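Local coordinates for tryptophan synthase alpha chain (Pyrococcus furiosus, PDB 1GEQ), which cleaves indoleglycerol phosphate to indole and glyceraldehyde 3-phosphate in the last step of tryptophan biosynthesis, as the alpha chain of an alpha2beta2 tetramer, at residues M1-G5 against N192-V196; K18-L22 against W70-F75; L139-N143 against L162-Y166. One frame throughout, in Å; residues are numbered along the deposited sequence.

All three contacts belong to one eight-stranded beta/alpha barrel. Interaction 1, where the N-terminal segment meets strand 194-197, mixes a buried aromatic side chain with a salt bridge near the surface. Interaction 3 joins strands 135-140 and 159-163 where they run out into loops; its chemistry is one backbone hydrogen bond plus apolar side chains. These two touch: strands 159-163 and 194-197 are neighbours in the sheet, and Leu162 packs against Val194 and Val196. Interaction 2 lies apart, outside the strands, its centre about 29 Å from that of interaction 3. There two helices pack, with an apolar inner part and a lysine-tryptophan pair toward the surface.

Interaction 1. Residues M1-G5 against N192-V196; sequences MFKDG and NKVAV
Build Phe2 to Asp4 extended, phi/psi -135/160 at Phe2 and near -65/145 at Lys3 and Asp4; at Gly5 (85/9) the chain turns, and a side chain would clash with Asp4 O. Val194 to Val196 have extended, strand-like backbone angles; the CA atoms of Met1 and Lys193 are the nearest pair, 7.6 Å apart. Lys193 takes an m chi1 with the remaining torsions trans, a stretched chain whose ammonium reaches two acceptors: NZ donates to the main-chain O of Phe2 at 2.7 Å and to OD2 of Asp4 at 2.9 Å, the latter also a salt bridge. Asp4 OD2 is shared, since the side-chain ND2 of Asn215 also bonds to it, and Asn215 OD1 accepts from Val194 N. In the beta/alpha barrel this lead-in to strand 6-12 crosses the N-terminal end of strand 194-197, at the end of the barrel away from the catalytic mouth. Phe2, chi1 p, turns its ring inward: CZ lies 3.9 Å from Ala195 CB and 4.4 Å from Lys193 CB, with the carbonyl O of Val194 beyond the ring edge, 4.2 Å from CZ. Phe159 meets the same ring edge-to-face, and Ile8 packs against it from strand 6-12.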
ATOM      1  N   MET A   1      -1.912   8.191   9.389  1.00 27.37           N
ATOM      2  CA  MET A   1      -2.538   7.159  10.260  1.00 25.83           C
ATOM      3  C   MET A   1      -1.471   6.235  10.830  1.00 25.26           C
ATOM      4  O   MET A   1      -1.775   5.220  11.441  1.00 26.96           O
ATOM      5  CB  MET A   1      -3.600   6.372   9.475  1.00 29.95           C
ATOM      6  CG  MET A   1      -3.140   5.729   8.185  1.00 30.85           C
ATOM      7  SD  MET A   1      -4.531   5.207   7.107  1.00 31.55           S
ATOM      8  CE  MET A   1      -5.041   3.700   7.954  1.00 28.49           C
ATOM      9  N   PHE A   2      -0.213   6.622  10.646  1.00 22.10           N
ATOM     10  CA  PHE A   2       0.919   5.864  11.158  1.00 22.83           C
ATOM     11  C   PHE A   2       1.928   6.822  11.810  1.00 22.66           C
ATOM     12  O   PHE A   2       1.915   8.025  11.525  1.00 22.59           O
ATOM     13  CB  PHE A   2       1.582   5.087  10.008  1.00 22.02           C
ATOM     14  CG  PHE A   2       1.903   5.939   8.800  1.00 19.90           C
ATOM     15  CD1 PHE A   2       3.002   6.795   8.806  1.00 17.81           C
ATOM     16  CD2 PHE A   2       1.089   5.900   7.670  1.00 19.13           C
ATOM     17  CE1 PHE A   2       3.283   7.600   7.709  1.00 18.95           C
ATOM     18  CE2 PHE A   2       1.362   6.701   6.558  1.00 18.88           C
ATOM     19  CZ  PHE A   2       2.462   7.557   6.576  1.00 18.95           C
ATOM     20  N   LYS A   3       2.797   6.289  12.674  1.00 19.83           N
ATOM     21  CA  LYS A   3       3.812   7.109  13.349  1.00 22.56           C
ATOM     22  C   LYS A   3       4.825   7.650  12.350  1.00 23.33           C
ATOM     23  O   LYS A   3       5.138   6.982  11.364  1.00 18.80           O
ATOM     24  CB  LYS A   3       4.603   6.285  14.372  1.00 26.96           C
ATOM     25  CG  LYS A   3       3.798   5.471  15.373  1.00 31.59           C
ATOM     26  CD  LYS A   3       4.763   4.670  16.245  1.00 35.37           C
ATOM     27  CE  LYS A   3       4.043   3.758  17.235  1.00 39.95           C
ATOM     28  NZ  LYS A   3       5.024   2.989  18.065  1.00 43.07           N
ATOM     29  N   ASP A   4       5.345   8.850  12.619  1.00 20.38           N
ATOM     30  CA  ASP A   4       6.353   9.433  11.741  1.00 21.84           C
ATOM     31  C   ASP A   4       7.591   8.545  11.760  1.00 20.78           C
ATOM     32  O   ASP A   4       7.968   8.006  12.814  1.00 20.61           O
ATOM     33  CB  ASP A   4       6.727  10.851  12.205  1.00 19.99           C
ATOM     34  CG  ASP A   4       5.718  11.897  11.758  1.00 20.04           C
ATOM     35  OD1 ASP A   4       5.776  13.039  12.262  1.00 19.60           O
ATOM     36  OD2 ASP A   4       4.863  11.579  10.903  1.00 19.95           O
ATOM     37  N   GLY A   5       8.207   8.391  10.587  1.00 18.56           N
ATOM     38  CA  GLY A   5       9.400   7.578  10.459  1.00 17.86           C
ATOM     39  C   GLY A   5       9.116   6.099  10.244  1.00 19.98           C
ATOM     40  O   GLY A   5      10.025   5.270  10.273  1.00 21.15           O
ATOM     41  N   ASN A 192      -2.192  16.344   5.301  1.00 19.14           N
ATOM     42  CA  ASN A 192      -2.156  14.915   5.631  1.00 18.54           C
ATOM     43  C   ASN A 192      -0.718  14.416   5.629  1.00 18.54           C
ATOM     44  O   ASN A 192       0.156  15.027   5.019  1.00 19.04           O
ATOM     45  CB  ASN A 192      -2.930  14.090   4.601  1.00 22.45           C
ATOM     46  CG  ASN A 192      -4.412  14.065   4.864  1.00 20.08           C
ATOM     47  OD1 ASN A 192      -5.189  14.742   4.186  1.00 25.37           O
ATOM     48  ND2 ASN A 192      -4.818  13.286   5.852  1.00 21.31           N
ATOM     49  N   LYS A 193      -0.467  13.314   6.330  1.00 17.29           N
ATOM     50  CA  LYS A 193       0.871  12.743   6.335  1.00 16.00           C
ATOM     51  C   LYS A 193       1.081  12.180   4.934  1.00 14.76           C
ATOM     52  O   LYS A 193       0.114  11.901   4.222  1.00 13.68           O
ATOM     53  CB  LYS A 193       0.991  11.619   7.366  1.00 16.12           C
ATOM     54  CG  LYS A 193       0.908  12.109   8.813  1.00 21.98           C
ATOM     55  CD  LYS A 193       1.366  11.021   9.775  1.00 20.90           C
ATOM     56  CE  LYS A 193       1.465  11.558  11.209  1.00 21.58           C
ATOM     57  NZ  LYS A 193       2.328  10.680  12.058  1.00 18.10           N
ATOM     58  N   VAL A 194       2.336  12.022   4.545  1.00 15.77           N
ATOM     59  CA  VAL A 194       2.665  11.507   3.222  1.00 18.92           C
ATOM     60  C   VAL A 194       3.560  10.285   3.342  1.00 18.91           C
ATOM     61  O   VAL A 194       4.480  10.262   4.159  1.00 19.61           O
ATOM     62  CB  VAL A 194       3.418  12.581   2.373  1.00 19.16           C
ATOM     63  CG1 VAL A 194       3.904  11.977   1.073  1.00 23.28           C
ATOM     64  CG2 VAL A 194       2.504  13.765   2.098  1.00 19.83           C
ATOM     65  N   ALA A 195       3.280   9.270   2.531  1.00 16.28           N
ATOM     66  CA  ALA A 195       4.096   8.064   2.505  1.00 18.39           C
ATOM     67  C   ALA A 195       4.582   7.987   1.058  1.00 17.15           C
ATOM     68  O   ALA A 195       3.861   8.403   0.137  1.00 19.46           O
ATOM     69  CB  ALA A 195       3.248   6.832   2.856  1.00 18.73           C
ATOM     70  N   VAL A 196       5.796   7.495   0.854  1.00 15.83           N
ATOM     71  CA  VAL A 196       6.343   7.399  -0.497  1.00 15.43           C
ATOM     72  C   VAL A 196       6.678   5.960  -0.887  1.00 15.73           C
ATOM     73  O   VAL A 196       7.158   5.174  -0.069  1.00 15.14           O
ATOM     74  CB  VAL A 196       7.635   8.237  -0.643  1.00 15.08           C
ATOM     75  CG1 VAL A 196       7.342   9.714  -0.370  1.00 14.65           C
ATOM     76  CG2 VAL A 196       8.707   7.714   0.331  1.00 14.11           C
TER

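Interaction 2. Residues K18-L22 against W70-F75; sequences KQSTL and WIVKEF
Two helical segments, 18-22 and 70-75, run in the same general direction, their axes 9.7 Å apart at closest approach and crossing at -38°. The nearest CA atoms, those of Leu22 and Ile71, are 5.8 Å apart. Lys18 has chi1 p and is trans from there on, which lays it along the indole of Trp70 (t, chi2 89°). Lys18 NZ stands 4.3 Å from the centroid of the five-membered ring of Trp70, 7° off the normal, a cation-pi contact, while Lys18 CD makes a CH-pi contact 4.2 Å from the centroid of the six-membered ring of Trp70. These are neighbouring outer helices of the beta/alpha barrel, and Leu37 of strand 35-38 lies beneath Thr21 and Ile71. Leu22, rotamer tp, is a knob in the hole formed by Trp70, Ile71, Glu74 and Phe75: CD2 is 3.5 Å from Glu74 CB, CD1 4.0 Å from Phe75 CB. Thr21, chi1 m, sets CG2 3.6 Å from CD1 of Ile71 (mt), and its OG1 hydrogen-bonds back to Gly14 N and Asp17 O.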
ATOM      1  N   LYS A  18      -2.638 -17.624   0.406  1.00 31.99           N
ATOM      2  CA  LYS A  18      -3.198 -16.844   1.508  1.00 33.55           C
ATOM      3  C   LYS A  18      -2.579 -17.115   2.875  1.00 34.22           C
ATOM      4  O   LYS A  18      -2.483 -16.204   3.701  1.00 31.06           O
ATOM      5  CB  LYS A  18      -4.717 -17.032   1.585  1.00 34.93           C
ATOM      6  CG  LYS A  18      -5.174 -18.401   2.051  1.00 39.91           C
ATOM      7  CD  LYS A  18      -6.689 -18.433   2.225  1.00 42.59           C
ATOM      8  CE  LYS A  18      -7.121 -19.731   2.895  1.00 44.09           C
ATOM      9  NZ  LYS A  18      -8.594 -19.794   3.082  1.00 48.23           N
ATOM     10  N   GLN A  19      -2.157 -18.352   3.114  1.00 33.21           N
ATOM     11  CA  GLN A  19      -1.551 -18.695   4.394  1.00 34.47           C
ATOM     12  C   GLN A  19      -0.158 -18.086   4.530  1.00 32.15           C
ATOM     13  O   GLN A  19       0.223 -17.612   5.601  1.00 31.44           O
ATOM     14  CB  GLN A  19      -1.464 -20.214   4.559  1.00 39.61           C
ATOM     15  CG  GLN A  19      -0.999 -20.637   5.940  1.00 46.17           C
ATOM     16  CD  GLN A  19      -1.979 -20.223   7.028  1.00 52.84           C
ATOM     17  OE1 GLN A  19      -1.591 -19.646   8.048  1.00 55.62           O
ATOM     18  NE2 GLN A  19      -3.257 -20.519   6.815  1.00 56.22           N
ATOM     19  N   SER A  20       0.607 -18.102   3.446  1.00 30.65           N
ATOM     20  CA  SER A  20       1.944 -17.534   3.489  1.00 29.46           C
ATOM     21  C   SER A  20       1.855 -16.026   3.716  1.00 26.97           C
ATOM     22  O   SER A  20       2.636 -15.469   4.478  1.00 26.30           O
ATOM     23  CB  SER A  20       2.695 -17.840   2.190  1.00 30.72           C
ATOM     24  OG  SER A  20       2.937 -19.240   2.073  1.00 33.91           O
ATOM     25  N   THR A  21       0.892 -15.379   3.060  1.00 26.46           N
ATOM     26  CA  THR A  21       0.706 -13.940   3.207  1.00 26.15           C
ATOM     27  C   THR A  21       0.542 -13.609   4.685  1.00 26.51           C
ATOM     28  O   THR A  21       1.217 -12.728   5.208  1.00 26.59           O
ATOM     29  CB  THR A  21      -0.541 -13.443   2.440  1.00 26.57           C
ATOM     30  OG1 THR A  21      -0.404 -13.747   1.047  1.00 27.02           O
ATOM     31  CG2 THR A  21      -0.696 -11.931   2.600  1.00 24.46           C
ATOM     32  N   LEU A  22      -0.365 -14.318   5.353  1.00 28.79           N
ATOM     33  CA  LEU A  22      -0.600 -14.110   6.780  1.00 28.04           C
ATOM     34  C   LEU A  22       0.703 -14.294   7.553  1.00 28.58           C
ATOM     35  O   LEU A  22       1.053 -13.471   8.400  1.00 28.56           O
ATOM     36  CB  LEU A  22      -1.666 -15.089   7.292  1.00 28.72           C
ATOM     37  CG  LEU A  22      -2.023 -15.031   8.783  1.00 29.11           C
ATOM     38  CD1 LEU A  22      -2.405 -13.603   9.174  1.00 28.51           C
ATOM     39  CD2 LEU A  22      -3.172 -15.996   9.072  1.00 28.17           C
ATOM     40  N   TRP A  70     -10.069 -12.645   4.647  1.00 36.87           N
ATOM     41  CA  TRP A  70      -9.715 -13.713   5.579  1.00 35.64           C
ATOM     42  C   TRP A  70      -8.363 -13.392   6.205  1.00 34.35           C
ATOM     43  O   TRP A  70      -8.173 -13.531   7.409  1.00 34.42           O
ATOM     44  CB  TRP A  70      -9.627 -15.051   4.839  1.00 37.12           C
ATOM     45  CG  TRP A  70      -9.120 -16.187   5.693  1.00 38.30           C
ATOM     46  CD1 TRP A  70      -9.866 -17.021   6.477  1.00 38.14           C
ATOM     47  CD2 TRP A  70      -7.756 -16.589   5.871  1.00 38.47           C
ATOM     48  NE1 TRP A  70      -9.054 -17.915   7.131  1.00 38.27           N
ATOM     49  CE2 TRP A  70      -7.747 -17.668   6.776  1.00 39.50           C
ATOM     50  CE3 TRP A  70      -6.534 -16.130   5.350  1.00 38.68           C
ATOM     51  CZ2 TRP A  70      -6.569 -18.310   7.177  1.00 39.76           C
ATOM     52  CZ3 TRP A  70      -5.361 -16.765   5.748  1.00 39.13           C
ATOM     53  CH2 TRP A  70      -5.387 -17.839   6.655  1.00 41.10           C
ATOM     54  N   ILE A  71      -7.423 -12.976   5.360  1.00 32.68           N
ATOM     55  CA  ILE A  71      -6.079 -12.628   5.804  1.00 32.41           C
ATOM     56  C   ILE A  71      -6.118 -11.548   6.877  1.00 31.25           C
ATOM     57  O   ILE A  71      -5.506 -11.691   7.935  1.00 31.97           O
ATOM     58  CB  ILE A  71      -5.222 -12.137   4.610  1.00 32.19           C
ATOM     59  CG1 ILE A  71      -4.937 -13.311   3.666  1.00 34.03           C
ATOM     60  CG2 ILE A  71      -3.924 -11.524   5.108  1.00 31.81           C
ATOM     61  CD1 ILE A  71      -4.198 -12.922   2.394  1.00 32.66           C
ATOM     62  N   VAL A  72      -6.844 -10.471   6.599  1.00 32.60           N
ATOM     63  CA  VAL A  72      -6.964  -9.363   7.537  1.00 34.21           C
ATOM     64  C   VAL A  72      -7.656  -9.796   8.825  1.00 36.58           C
ATOM     65  O   VAL A  72      -7.230  -9.432   9.921  1.00 34.09           O
ATOM     66  CB  VAL A  72      -7.759  -8.189   6.920  1.00 34.55           C
ATOM     67  CG1 VAL A  72      -8.010  -7.115   7.974  1.00 34.49           C
ATOM     68  CG2 VAL A  72      -6.990  -7.604   5.743  1.00 31.41           C
ATOM     69  N   LYS A  73      -8.728 -10.567   8.691  1.00 39.31           N
ATOM     70  CA  LYS A  73      -9.461 -11.032   9.857  1.00 43.02           C
ATOM     71  C   LYS A  73      -8.523 -11.811  10.773  1.00 41.39           C
ATOM     72  O   LYS A  73      -8.451 -11.546  11.971  1.00 41.20           O
ATOM     73  CB  LYS A  73     -10.621 -11.925   9.426  1.00 47.11           C
ATOM     74  CG  LYS A  73     -11.670 -12.116  10.496  1.00 53.87           C
ATOM     75  CD  LYS A  73     -12.538 -13.327  10.205  1.00 59.87           C
ATOM     76  CE  LYS A  73     -11.741 -14.617  10.344  1.00 62.91           C
ATOM     77  NZ  LYS A  73     -11.709 -15.403   9.081  1.00 65.33           N
ATOM     78  N   GLU A  74      -7.798 -12.770  10.202  1.00 40.40           N
ATOM     79  CA  GLU A  74      -6.863 -13.580  10.974  1.00 38.42           C
ATOM     80  C   GLU A  74      -5.753 -12.744  11.584  1.00 36.89           C
ATOM     81  O   GLU A  74      -5.338 -12.977  12.719  1.00 36.32           O
ATOM     82  CB  GLU A  74      -6.255 -14.670  10.092  1.00 41.92           C
ATOM     83  CG  GLU A  74      -7.186 -15.840   9.891  1.00 44.32           C
ATOM     84  CD  GLU A  74      -7.456 -16.566  11.193  1.00 46.93           C
ATOM     85  OE1 GLU A  74      -8.622 -16.937  11.433  1.00 48.82           O
ATOM     86  OE2 GLU A  74      -6.499 -16.761  11.973  1.00 46.25           O
ATOM     87  N   PHE A  75      -5.268 -11.771  10.824  1.00 32.43           N
ATOM     88  CA  PHE A  75      -4.211 -10.898  11.301  1.00 31.35           C
ATOM     89  C   PHE A  75      -4.713 -10.076  12.488  1.00 31.94           C
ATOM     90  O   PHE A  75      -3.982  -9.850  13.451  1.00 28.16           O
ATOM     91  CB  PHE A  75      -3.772  -9.963  10.177  1.00 30.49           C
ATOM     92  CG  PHE A  75      -2.675  -9.019  10.571  1.00 26.90           C
ATOM     93  CD1 PHE A  75      -1.374  -9.475  10.756  1.00 28.73           C
ATOM     94  CD2 PHE A  75      -2.943  -7.670  10.751  1.00 27.96           C
ATOM     95  CE1 PHE A  75      -0.355  -8.592  11.121  1.00 25.65           C
ATOM     96  CE2 PHE A  75      -1.935  -6.781  11.114  1.00 26.30           C
ATOM     97  CZ  PHE A  75      -0.640  -7.243  11.296  1.00 25.23           C
TER

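Interaction 3. Residues L139-N143 against L162-Y166; sequences LAAPN and LVSLY
Pro142 lays its ring against the backbone where strand 159-163 ends: its CD is 3.2 Å from Val163 O, 3.7 Å from Leu165 N and 4.0 Å from Leu165 CG. Just before it the chains are paired as parallel strands, with a bridge between Ala140 and Leu162, CA atoms 5.0 Å apart. Val163 N donates to Ala140 O at 3.0 Å, close to linear at 167°, and Leu162 CA adds a CA-H...O contact to the same Ala140 O at 3.4 Å. Continuing this register would bring the nitrogen of residue 142 to Val163 O, but proline has no N-H to give. Val163 O is left without a partner in the model and the pairing stops here. Ala140 CB and Leu162 CD2 meet at 4.0 Å on one face of the sheet. Val163, chi1 m, brings CG2 to 3.9 Å from Leu139 CD1, and its side chain is about 7 Å from those of the catalytic Glu36 and Asp47, as expected at the C-terminal, active-site end of a beta/alpha barrel. Strand 135-140, helix 146-155 and strand 159-163 form a beta-alpha-beta unit. Leu162 packs under helix 177-189, touching Leu182, Leu183 and Ala186, and its backbone hydrogen-bonds to Ala195 and Gly197 of strand 194-197, the next in the barrel.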
ATOM      1  N   LEU A 139      -3.372   8.423  -4.405  1.00 19.87           N
ATOM      2  CA  LEU A 139      -2.004   8.492  -4.873  1.00 22.79           C
ATOM      3  C   LEU A 139      -1.744   9.670  -5.795  1.00 22.23           C
ATOM      4  O   LEU A 139      -2.662  10.254  -6.372  1.00 21.17           O
ATOM      5  CB  LEU A 139      -1.614   7.172  -5.552  1.00 28.05           C
ATOM      6  CG  LEU A 139      -2.041   6.852  -6.977  1.00 30.24           C
ATOM      7  CD1 LEU A 139      -1.135   7.588  -7.951  1.00 31.69           C
ATOM      8  CD2 LEU A 139      -1.938   5.342  -7.206  1.00 35.92           C
ATOM      9  N   ALA A 140      -0.475  10.037  -5.885  1.00 20.49           N
ATOM     10  CA  ALA A 140      -0.049  11.136  -6.733  1.00 21.45           C
ATOM     11  C   ALA A 140       1.278  10.700  -7.326  1.00 21.56           C
ATOM     12  O   ALA A 140       2.114  10.116  -6.638  1.00 19.54           O
ATOM     13  CB  ALA A 140       0.117  12.426  -5.905  1.00 22.42           C
ATOM     14  N   ALA A 141       1.445  10.959  -8.621  1.00 24.16           N
ATOM     15  CA  ALA A 141       2.657  10.601  -9.342  1.00 23.17           C
ATOM     16  C   ALA A 141       3.395  11.899  -9.640  1.00 21.30           C
ATOM     17  O   ALA A 141       2.874  12.982  -9.379  1.00 22.47           O
ATOM     18  CB  ALA A 141       2.297   9.882 -10.648  1.00 24.70           C
ATOM     19  N   PRO A 142       4.615  11.810 -10.186  1.00 20.32           N
ATOM     20  CA  PRO A 142       5.394  13.013 -10.502  1.00 20.53           C
ATOM     21  C   PRO A 142       4.753  14.029 -11.474  1.00 22.35           C
ATOM     22  O   PRO A 142       5.159  15.199 -11.503  1.00 21.59           O
ATOM     23  CB  PRO A 142       6.701  12.432 -11.032  1.00 20.56           C
ATOM     24  CG  PRO A 142       6.848  11.173 -10.233  1.00 18.14           C
ATOM     25  CD  PRO A 142       5.450  10.601 -10.318  1.00 20.94           C
ATOM     26  N   ASN A 143       3.768  13.602 -12.261  1.00 19.71           N
ATOM     27  CA  ASN A 143       3.130  14.524 -13.201  1.00 22.70           C
ATOM     28  C   ASN A 143       1.881  15.160 -12.600  1.00 23.58           C
ATOM     29  O   ASN A 143       1.104  15.811 -13.289  1.00 22.43           O
ATOM     30  CB  ASN A 143       2.788  13.816 -14.519  1.00 22.61           C
ATOM     31  CG  ASN A 143       1.739  12.740 -14.354  1.00 24.51           C
ATOM     32  OD1 ASN A 143       1.710  12.038 -13.343  1.00 24.77           O
ATOM     33  ND2 ASN A 143       0.881  12.582 -15.363  1.00 23.19           N
ATOM     34  N   LEU A 162       2.594   8.941  -2.405  1.00 15.77           N
ATOM     35  CA  LEU A 162       3.368   9.429  -3.544  1.00 16.36           C
ATOM     36  C   LEU A 162       4.093   8.247  -4.187  1.00 18.80           C
ATOM     37  O   LEU A 162       4.766   7.477  -3.501  1.00 18.97           O
ATOM     38  CB  LEU A 162       4.409  10.458  -3.087  1.00 16.09           C
ATOM     39  CG  LEU A 162       3.911  11.654  -2.265  1.00 17.80           C
ATOM     40  CD1 LEU A 162       5.053  12.663  -2.086  1.00 19.48           C
ATOM     41  CD2 LEU A 162       2.743  12.294  -2.954  1.00 19.27           C
ATOM     42  N   VAL A 163       3.960   8.105  -5.502  1.00 17.76           N
ATOM     43  CA  VAL A 163       4.621   7.003  -6.187  1.00 19.58           C
ATOM     44  C   VAL A 163       5.451   7.509  -7.364  1.00 20.15           C
ATOM     45  O   VAL A 163       5.293   8.653  -7.801  1.00 19.23           O
ATOM     46  CB  VAL A 163       3.595   5.965  -6.717  1.00 19.38           C
ATOM     47  CG1 VAL A 163       2.862   5.307  -5.553  1.00 22.50           C
ATOM     48  CG2 VAL A 163       2.604   6.646  -7.661  1.00 23.70           C
ATOM     49  N   SER A 164       6.332   6.656  -7.874  1.00 23.78           N
ATOM     50  CA  SER A 164       7.181   7.020  -9.004  1.00 30.32           C
ATOM     51  C   SER A 164       6.477   6.614 -10.302  1.00 32.07           C
ATOM     52  O   SER A 164       5.686   5.672 -10.310  1.00 32.51           O
ATOM     53  CB  SER A 164       8.527   6.301  -8.876  1.00 32.02           C
ATOM     54  OG  SER A 164       9.568   7.068  -9.448  1.00 37.92           O
ATOM     55  N   LEU A 165       6.778   7.312 -11.402  1.00 36.28           N
ATOM     56  CA  LEU A 165       6.135   7.020 -12.684  1.00 40.22           C
ATOM     57  C   LEU A 165       5.990   5.533 -13.004  1.00 42.08           C
ATOM     58  O   LEU A 165       4.925   5.100 -13.440  1.00 42.97           O
ATOM     59  CB  LEU A 165       6.868   7.737 -13.825  1.00 40.74           C
ATOM     60  CG  LEU A 165       6.514   9.224 -13.963  1.00 40.23           C
ATOM     61  CD1 LEU A 165       7.467   9.905 -14.932  1.00 43.17           C
ATOM     62  CD2 LEU A 165       5.074   9.366 -14.422  1.00 39.93           C
ATOM     63  N   TYR A 166       7.045   4.753 -12.793  1.00 45.21           N
ATOM     64  CA  TYR A 166       6.963   3.323 -13.075  1.00 48.82           C
ATOM     65  C   TYR A 166       7.894   2.517 -12.164  1.00 50.39           C
ATOM     66  O   TYR A 166       7.611   2.282 -10.985  1.00 50.70           O
ATOM     67  CB  TYR A 166       7.340   3.041 -14.534  1.00 46.46           C
ATOM     68  CG  TYR A 166       6.725   3.950 -15.580  1.00 43.61           C
ATOM     69  CD1 TYR A 166       5.437   3.749 -16.064  1.00 40.81           C
ATOM     70  CD2 TYR A 166       7.470   4.987 -16.123  1.00 43.19           C
ATOM     71  CE1 TYR A 166       4.913   4.563 -17.078  1.00 39.08           C
ATOM     72  CE2 TYR A 166       6.965   5.799 -17.128  1.00 39.56           C
ATOM     73  CZ  TYR A 166       5.688   5.589 -17.603  1.00 40.20           C
ATOM     74  OH  TYR A 166       5.199   6.403 -18.608  1.00 38.41           O
TER